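Local structure of lipoprotein (Streptococcus pneumoniae serotype 4, 6JF1) at residues D104-P109 and V201-V206; E144-Y149 and K227-I232. The protein probably captures L-methionine at the cell surface and hands it to an ABC importer, as the transporter's substrate-binding lipoprotein. All coordinates share one frame; numbering follows the deposited sequence.

How the contacts relate
Both contacts bring the two lobes of the protein together around one bound methionine, and their centres lie about 10 Å apart. Contact 1 holds mainly the ligand's amino group, with Asn202 reaching its carboxylate; contact 2 supplies Arg146 to the carboxylate and Asn231 to both the amino and the carboxylate group. The two are joined directly in the seven-stranded sheet, where strands 100-107 and 231-235 are neighbours: Thr105 N to Asn231 O and Tyr106 O to Asn231 N are each 2.7 Å, probable backbone hydrogen bonds. Across the cleft, Ser108 O packs 3.5 Å from Arg146 NH2. Each contact pairs a segment of one lobe with a segment of the other, and the four segments alternate along the chain.

Contact 1 (D104-P109 and V201-V206); sequences DTYISP and VNNTFV. With MET (methionine), chain B.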
loop_
_atom_site.group_PDB
_atom_site.type_symbol
_atom_site.label_atom_id
_atom_site.label_comp_id
_atom_site.label_asym_id
_atom_site.label_seq_id
_atom_site.Cartn_x
_atom_site.Cartn_y
_atom_site.Cartn_z
ATOM N N ASP A 104 9.192 3.297 -10.510
ATOM C CA ASP A 104 7.794 3.449 -10.075
ATOM C C ASP A 104 6.969 2.266 -10.598
ATOM O O ASP A 104 7.255 1.723 -11.664
ATOM C CB ASP A 104 7.126 4.727 -10.613
ATOM C CG ASP A 104 7.800 6.047 -10.279
ATOM O OD1 ASP A 104 8.620 6.099 -9.346
ATOM O OD2 ASP A 104 7.508 7.021 -10.986
ATOM N N THR A 105 5.933 1.863 -9.857
ATOM C CA THR A 105 5.179 0.664 -10.243
ATOM C C THR A 105 3.746 1.072 -10.583
ATOM O O THR A 105 3.413 1.313 -11.747
ATOM C CB THR A 105 5.309 -0.471 -9.209
ATOM O OG1 THR A 105 4.829 0.036 -7.956
ATOM C CG2 THR A 105 6.728 -0.988 -9.081
ATOM N N TYR A 106 2.920 1.255 -9.555
ATOM C CA TYR A 106 1.540 1.511 -9.753
ATOM C C TYR A 106 1.044 2.549 -8.717
ATOM O O TYR A 106 1.750 2.884 -7.744
ATOM C CB TYR A 106 0.823 0.167 -9.692
ATOM C CG TYR A 106 0.799 -0.422 -8.309
ATOM C CD1 TYR A 106 -0.173 0.011 -7.425
ATOM C CD2 TYR A 106 1.689 -1.408 -7.887
ATOM C CE1 TYR A 106 -0.274 -0.507 -6.146
ATOM C CE2 TYR A 106 1.597 -1.936 -6.598
ATOM C CZ TYR A 106 0.624 -1.464 -5.724
ATOM O OH TYR A 106 0.469 -1.884 -4.428
ATOM N N ILE A 107 -0.152 3.090 -8.955
ATOM C CA ILE A 107 -0.894 3.865 -7.971
ATOM C C ILE A 107 -2.221 3.141 -7.747
ATOM O O ILE A 107 -2.737 2.486 -8.646
ATOM C CB ILE A 107 -1.083 5.319 -8.427
ATOM C CG1 ILE A 107 -1.579 6.199 -7.277
ATOM C CG2 ILE A 107 -1.996 5.388 -9.670
ATOM C CD1 ILE A 107 -1.657 7.690 -7.608
ATOM N N SER A 108 -2.661 3.136 -6.491
ATOM C CA SER A 108 -3.971 2.665 -6.128
ATOM C C SER A 108 -4.619 3.649 -5.124
ATOM O O SER A 108 -4.470 3.483 -3.912
ATOM C CB SER A 108 -3.841 1.278 -5.537
ATOM O OG SER A 108 -5.124 0.694 -5.434
ATOM N N PRO A 109 -5.351 4.661 -5.623
ATOM C CA PRO A 109 -5.934 5.681 -4.753
ATOM C C PRO A 109 -6.729 5.044 -3.596
ATOM O O PRO A 109 -7.553 4.130 -3.803
ATOM C CB PRO A 109 -6.853 6.509 -5.664
ATOM C CG PRO A 109 -6.244 6.349 -7.040
ATOM C CD PRO A 109 -5.716 4.923 -7.036
ATOM N N VAL A 201 -8.925 1.827 3.781
ATOM C CA VAL A 201 -8.193 0.588 3.552
ATOM C C VAL A 201 -7.266 0.704 2.331
ATOM O O VAL A 201 -7.729 0.929 1.204
ATOM C CB VAL A 201 -9.152 -0.591 3.364
ATOM C CG1 VAL A 201 -8.337 -1.867 3.209
ATOM C CG2 VAL A 201 -10.157 -0.687 4.521
ATOM N N ASN A 202 -5.972 0.507 2.566
ATOM C CA ASN A 202 -4.954 0.386 1.516
ATOM C C ASN A 202 -5.229 -0.833 0.618
ATOM O O ASN A 202 -5.649 -1.905 1.109
ATOM C CB ASN A 202 -3.562 0.207 2.113
ATOM C CG ASN A 202 -3.072 1.421 2.885
ATOM O OD1 ASN A 202 -3.227 1.484 4.101
ATOM N ND2 ASN A 202 -2.430 2.359 2.203
ATOM N N ASN A 203 -4.925 -0.682 -0.672
ATOM C CA ASN A 203 -5.160 -1.722 -1.723
ATOM C C ASN A 203 -4.540 -3.060 -1.312
ATOM O O ASN A 203 -5.053 -4.139 -1.693
ATOM C CB ASN A 203 -4.564 -1.313 -3.080
ATOM C CG ASN A 203 -3.042 -1.337 -3.098
ATOM O OD1 ASN A 203 -2.392 -0.788 -2.207
ATOM N ND2 ASN A 203 -2.460 -1.985 -4.095
ATOM N N THR A 204 -3.428 -3.000 -0.584
ATOM C CA THR A 204 -2.719 -4.208 -0.179
ATOM C C THR A 204 -3.648 -5.218 0.527
ATOM O O THR A 204 -3.398 -6.429 0.450
ATOM C CB THR A 204 -1.631 -3.845 0.838
ATOM O OG1 THR A 204 -1.008 -2.643 0.377
ATOM C CG2 THR A 204 -0.583 -4.932 0.995
ATOM N N PHE A 205 -4.690 -4.750 1.238
ATOM C CA PHE A 205 -5.412 -5.620 2.257
ATOM C C PHE A 205 -6.850 -5.909 1.786
ATOM O O PHE A 205 -7.604 -6.639 2.429
ATOM C CB PHE A 205 -5.390 -4.961 3.634
ATOM C CG PHE A 205 -3.987 -4.618 4.079
ATOM C CD1 PHE A 205 -3.034 -5.623 4.261
ATOM C CD2 PHE A 205 -3.613 -3.282 4.234
ATOM C CE1 PHE A 205 -1.735 -5.297 4.633
ATOM C CE2 PHE A 205 -2.323 -2.959 4.636
ATOM C CZ PHE A 205 -1.390 -3.961 4.825
ATOM N N VAL A 206 -7.186 -5.342 0.646
ATOM C CA VAL A 206 -8.545 -5.324 0.148
ATOM C C VAL A 206 -8.989 -6.768 -0.170
ATOM O O VAL A 206 -10.068 -7.199 0.242
ATOM C CB VAL A 206 -8.579 -4.430 -1.105
ATOM C CG1 VAL A 206 -9.674 -4.828 -2.075
ATOM C CG2 VAL A 206 -8.683 -2.967 -0.712
HETATM N N MET B . 0.295 -0.239 -1.843
HETATM C CA MET B . 0.025 0.745 -0.726
HETATM C C MET B . -0.747 1.927 -1.316
HETATM O O MET B . -1.687 2.436 -0.674
HETATM C CB MET B . 1.338 1.264 -0.120
HETATM C CG MET B . 1.134 1.952 1.248
HETATM S SD MET B . 2.716 2.541 1.918
HETATM C CE MET B . 3.377 1.032 2.644
HETATM O OXT MET B . -0.457 2.328 -2.480
HETATM O O HOH W 1 -4.271 2.132 -1.376
#
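Tyr106 and Asn203 reach toward each other from opposite directions and meet at their polar ends. Asn203 ND2 donates to Tyr106 OH over 2.9 Å, nearly straight at 170° and in the plane of the amide, while ring and amide planes stand 65° apart. Asn203 CG sits between its backbone N and carbonyl carbon (chi1 70°), which carries the amide back against 104-109. The tight part is at the root of this side chain: Ser108 OG comes within 3.1 Å of Asn203 CB, pressing on the methylene with an oxygen whose polar partner is Leu271 O. Asn203 ND2 also bonds to Asp272 OD1, so two acceptors fix which way the amide is turned and leave OD1 facing the ligand. That oxygen takes a hydrogen bond of 2.8 Å from the methionine N, and Tyr106 OH lies 3.1 Å from the same nitrogen. Strand 100-107 belongs to the seven-stranded sheet of one lobe, and 201-206 is the loop after strand 198-201 of the other, so the contact closes the interlobe cleft in which a substrate-binding protein of an ABC importer encloses its ligand. Toward the methionine carboxylate the direct packing gives way to a bridging water. It donates to Ser108 O and to methionine O, and it accepts from Asn203 N at 3.0 Å, linking both backbones and the ligand where their atoms do not meet directly. Asn202 serves the same carboxylate oxygen, its ND2 donating to methionine O over 3.0 Å; Asn143 OD1 also receives a bond from this amide nitrogen. Thr204 borders the amino group, with OG1 3.5 Å from methionine N and hydrogen-bonded to Tyr65 OH.

Contact 2 (E144-Y149 and K227-I232); sequences ESRALY and KQWYNI. With ZN (zinc ion), chain H; ZN (zinc ion), chain G; MET (methionine), chain B.
Arg146 stacks its guanidinium on the indole of Trp229, the planes only 10° from parallel and the centres 4.4 Å apart; the two side chains run antiparallel to one another. With CG anti to the backbone N (chi1 -168°) and the chain fully extended beyond, Arg146 runs along the ring: its CG stands 3.7 Å over the centroid of the six-membered ring as a CH-pi contact, while CZ makes an off-centre cation-pi contact with the five-membered ring. At the far end NH2 reaches Trp229 CB, 3.5 Å away. Trp229, its CG anti to the carbonyl carbon (chi1 -51°), offers one face of the indole to the arginine while Gln228 CG packs on the opposite face. Held flat in this way, the guanidinium presents its edge to the bound methionine, NH1 donating to methionine O over 2.9 Å. NH2 donates to a water that also lies beside Trp229 O and the ligand OXT, and NE forms a salt bridge with Glu220. Asn231 binds both polar groups at the alpha carbon of the ligand: ND2 donates to OXT and OD1 accepts from methionine N, each over 2.8 Å. Two residues before Arg146, on another side of the helix, Glu144 bridges two zinc ions through its carboxylate; Glu183 and the Asn139 carbonyl are among their other ligands. Helix 141-153 thus projects Arg146 from one lobe across the cleft to Trp229, which meets His84 edge-to-face just ahead of strand 231-235, itself flanked in the other lobe by strands 79-84 and 100-107 and touched by helix 85-95.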
loop_
_atom_site.group_PDB
_atom_site.type_symbol
_atom_site.label_atom_id
_atom_site.label_comp_id
_atom_site.label_asym_id
_atom_site.label_seq_id
_atom_site.Cartn_x
_atom_site.Cartn_y
_atom_site.Cartn_z
ATOM N N GLU A 144 -2.009 7.300 7.685
ATOM C CA GLU A 144 -2.926 7.987 8.605
ATOM C C GLU A 144 -3.326 9.368 8.048
ATOM O O GLU A 144 -4.527 9.727 7.975
ATOM C CB GLU A 144 -2.255 8.151 9.969
ATOM C CG GLU A 144 -3.170 8.791 10.986
ATOM C CD GLU A 144 -2.476 8.914 12.345
ATOM O OE1 GLU A 144 -1.548 8.141 12.631
ATOM O OE2 GLU A 144 -2.834 9.827 13.089
ATOM N N SER A 145 -2.319 10.154 7.688
ATOM C CA SER A 145 -2.515 11.469 7.096
ATOM C C SER A 145 -3.402 11.372 5.847
ATOM O O SER A 145 -4.359 12.142 5.664
ATOM C CB SER A 145 -1.180 12.109 6.752
ATOM O OG SER A 145 -1.387 13.404 6.218
ATOM N N ARG A 146 -3.049 10.437 4.976
ATOM C CA ARG A 146 -3.748 10.224 3.721
ATOM C C ARG A 146 -5.227 9.939 3.993
ATOM O O ARG A 146 -6.095 10.482 3.309
ATOM C CB ARG A 146 -3.130 8.992 3.051
ATOM C CG ARG A 146 -3.552 8.814 1.602
ATOM C CD ARG A 146 -2.986 7.494 1.131
ATOM N NE ARG A 146 -3.128 7.332 -0.320
ATOM C CZ ARG A 146 -2.706 6.240 -0.958
ATOM N NH1 ARG A 146 -2.161 5.249 -0.265
ATOM N NH2 ARG A 146 -2.846 6.149 -2.271
ATOM N N ALA A 147 -5.512 9.078 4.985
ATOM C CA ALA A 147 -6.861 8.733 5.307
ATOM C C ALA A 147 -7.622 9.981 5.812
ATOM O O ALA A 147 -8.788 10.160 5.504
ATOM C CB ALA A 147 -6.842 7.636 6.352
ATOM N N LEU A 148 -6.976 10.791 6.643
ATOM C CA LEU A 148 -7.614 11.976 7.227
ATOM C C LEU A 148 -7.929 13.024 6.151
ATOM O O LEU A 148 -9.033 13.613 6.152
ATOM C CB LEU A 148 -6.707 12.549 8.321
ATOM C CG LEU A 148 -6.645 11.671 9.566
ATOM C CD1 LEU A 148 -5.600 12.178 10.538
ATOM C CD2 LEU A 148 -8.013 11.588 10.224
ATOM N N TYR A 149 -6.986 13.272 5.239
ATOM C CA TYR A 149 -7.336 14.174 4.149
ATOM C C TYR A 149 -8.503 13.613 3.318
ATOM O O TYR A 149 -9.317 14.380 2.799
ATOM C CB TYR A 149 -6.118 14.474 3.282
ATOM C CG TYR A 149 -5.174 15.480 3.881
ATOM C CD1 TYR A 149 -5.511 16.833 3.922
ATOM C CD2 TYR A 149 -3.926 15.101 4.360
ATOM C CE1 TYR A 149 -4.638 17.784 4.439
ATOM C CE2 TYR A 149 -3.050 16.035 4.891
ATOM C CZ TYR A 149 -3.408 17.377 4.930
ATOM O OH TYR A 149 -2.530 18.298 5.414
ATOM N N LYS A 227 1.806 11.811 -7.518
ATOM C CA LYS A 227 3.103 11.066 -7.558
ATOM C C LYS A 227 3.574 10.629 -6.159
ATOM O O LYS A 227 4.275 9.643 -6.022
ATOM C CB LYS A 227 4.202 11.944 -8.158
ATOM N N GLN A 228 3.228 11.366 -5.108
ATOM C CA GLN A 228 3.678 11.004 -3.751
ATOM C C GLN A 228 3.075 9.656 -3.306
ATOM O O GLN A 228 3.571 9.038 -2.360
ATOM C CB GLN A 228 3.254 12.112 -2.779
ATOM C CG GLN A 228 1.760 12.128 -2.504
ATOM C CD GLN A 228 1.344 13.383 -1.766
ATOM O OE1 GLN A 228 1.724 13.630 -0.621
ATOM N NE2 GLN A 228 0.561 14.205 -2.441
ATOM N N TRP A 229 1.989 9.239 -3.962
ATOM C CA TRP A 229 1.289 7.974 -3.650
ATOM C C TRP A 229 1.682 6.888 -4.665
ATOM O O TRP A 229 1.157 5.716 -4.617
ATOM C CB TRP A 229 -0.240 8.167 -3.542
ATOM C CG TRP A 229 -0.691 9.281 -2.629
ATOM C CD1 TRP A 229 -1.464 10.362 -2.962
ATOM C CD2 TRP A 229 -0.401 9.430 -1.219
ATOM N NE1 TRP A 229 -1.680 11.155 -1.860
ATOM C CE2 TRP A 229 -1.032 10.624 -0.782
ATOM C CE3 TRP A 229 0.349 8.691 -0.296
ATOM C CZ2 TRP A 229 -0.963 11.078 0.541
ATOM C CZ3 TRP A 229 0.423 9.145 1.010
ATOM C CH2 TRP A 229 -0.216 10.323 1.416
ATOM N N TYR A 230 2.594 7.224 -5.585
ATOM C CA TYR A 230 3.112 6.171 -6.513
ATOM C C TYR A 230 3.894 5.118 -5.713
ATOM O O TYR A 230 4.785 5.455 -4.938
ATOM C CB TYR A 230 4.081 6.727 -7.555
ATOM C CG TYR A 230 3.417 7.436 -8.708
ATOM C CD1 TYR A 230 2.081 7.791 -8.647
ATOM C CD2 TYR A 230 4.139 7.760 -9.854
ATOM C CE1 TYR A 230 1.471 8.487 -9.683
ATOM C CE2 TYR A 230 3.545 8.431 -10.914
ATOM C CZ TYR A 230 2.209 8.807 -10.813
ATOM O OH TYR A 230 1.576 9.434 -11.845
ATOM N N ASN A 231 3.615 3.846 -5.990
ATOM C CA ASN A 231 4.415 2.727 -5.434
ATOM C C ASN A 231 5.717 2.591 -6.237
ATOM O O ASN A 231 5.792 3.008 -7.402
ATOM C CB ASN A 231 3.592 1.431 -5.389
ATOM C CG ASN A 231 2.552 1.474 -4.288
ATOM O OD1 ASN A 231 2.456 0.543 -3.502
ATOM N ND2 ASN A 231 1.723 2.518 -4.236
ATOM N N ILE A 232 6.710 1.974 -5.608
ATOM C CA ILE A 232 8.090 1.991 -6.031
ATOM C C ILE A 232 8.760 0.636 -5.714
ATOM O O ILE A 232 8.332 -0.138 -4.785
ATOM C CB ILE A 232 8.858 3.156 -5.339
ATOM C CG1 ILE A 232 8.655 3.176 -3.814
ATOM C CG2 ILE A 232 8.474 4.513 -5.951
ATOM C CD1 ILE A 232 9.502 4.231 -3.057
HETATM ZN ZN ZN H . -2.272 9.288 15.016
HETATM ZN ZN ZN G . -0.506 6.996 14.109
HETATM N N MET B . 0.295 -0.239 -1.843
HETATM C CA MET B . 0.025 0.745 -0.726
HETATM C C MET B . -0.747 1.927 -1.316
HETATM O O MET B . -1.687 2.436 -0.674
HETATM C CB MET B . 1.338 1.264 -0.120
HETATM C CG MET B . 1.134 1.952 1.248
HETATM S SD MET B . 2.716 2.541 1.918
HETATM C CE MET B . 3.377 1.032 2.644
HETATM O OXT MET B . -0.457 2.328 -2.480
HETATM O O HOH W 2 -1.286 4.414 -4.052
HETATM O O HOH W 3 -0.329 9.187 15.141
HETATM O O HOH W 4 0.786 8.321 13.324
#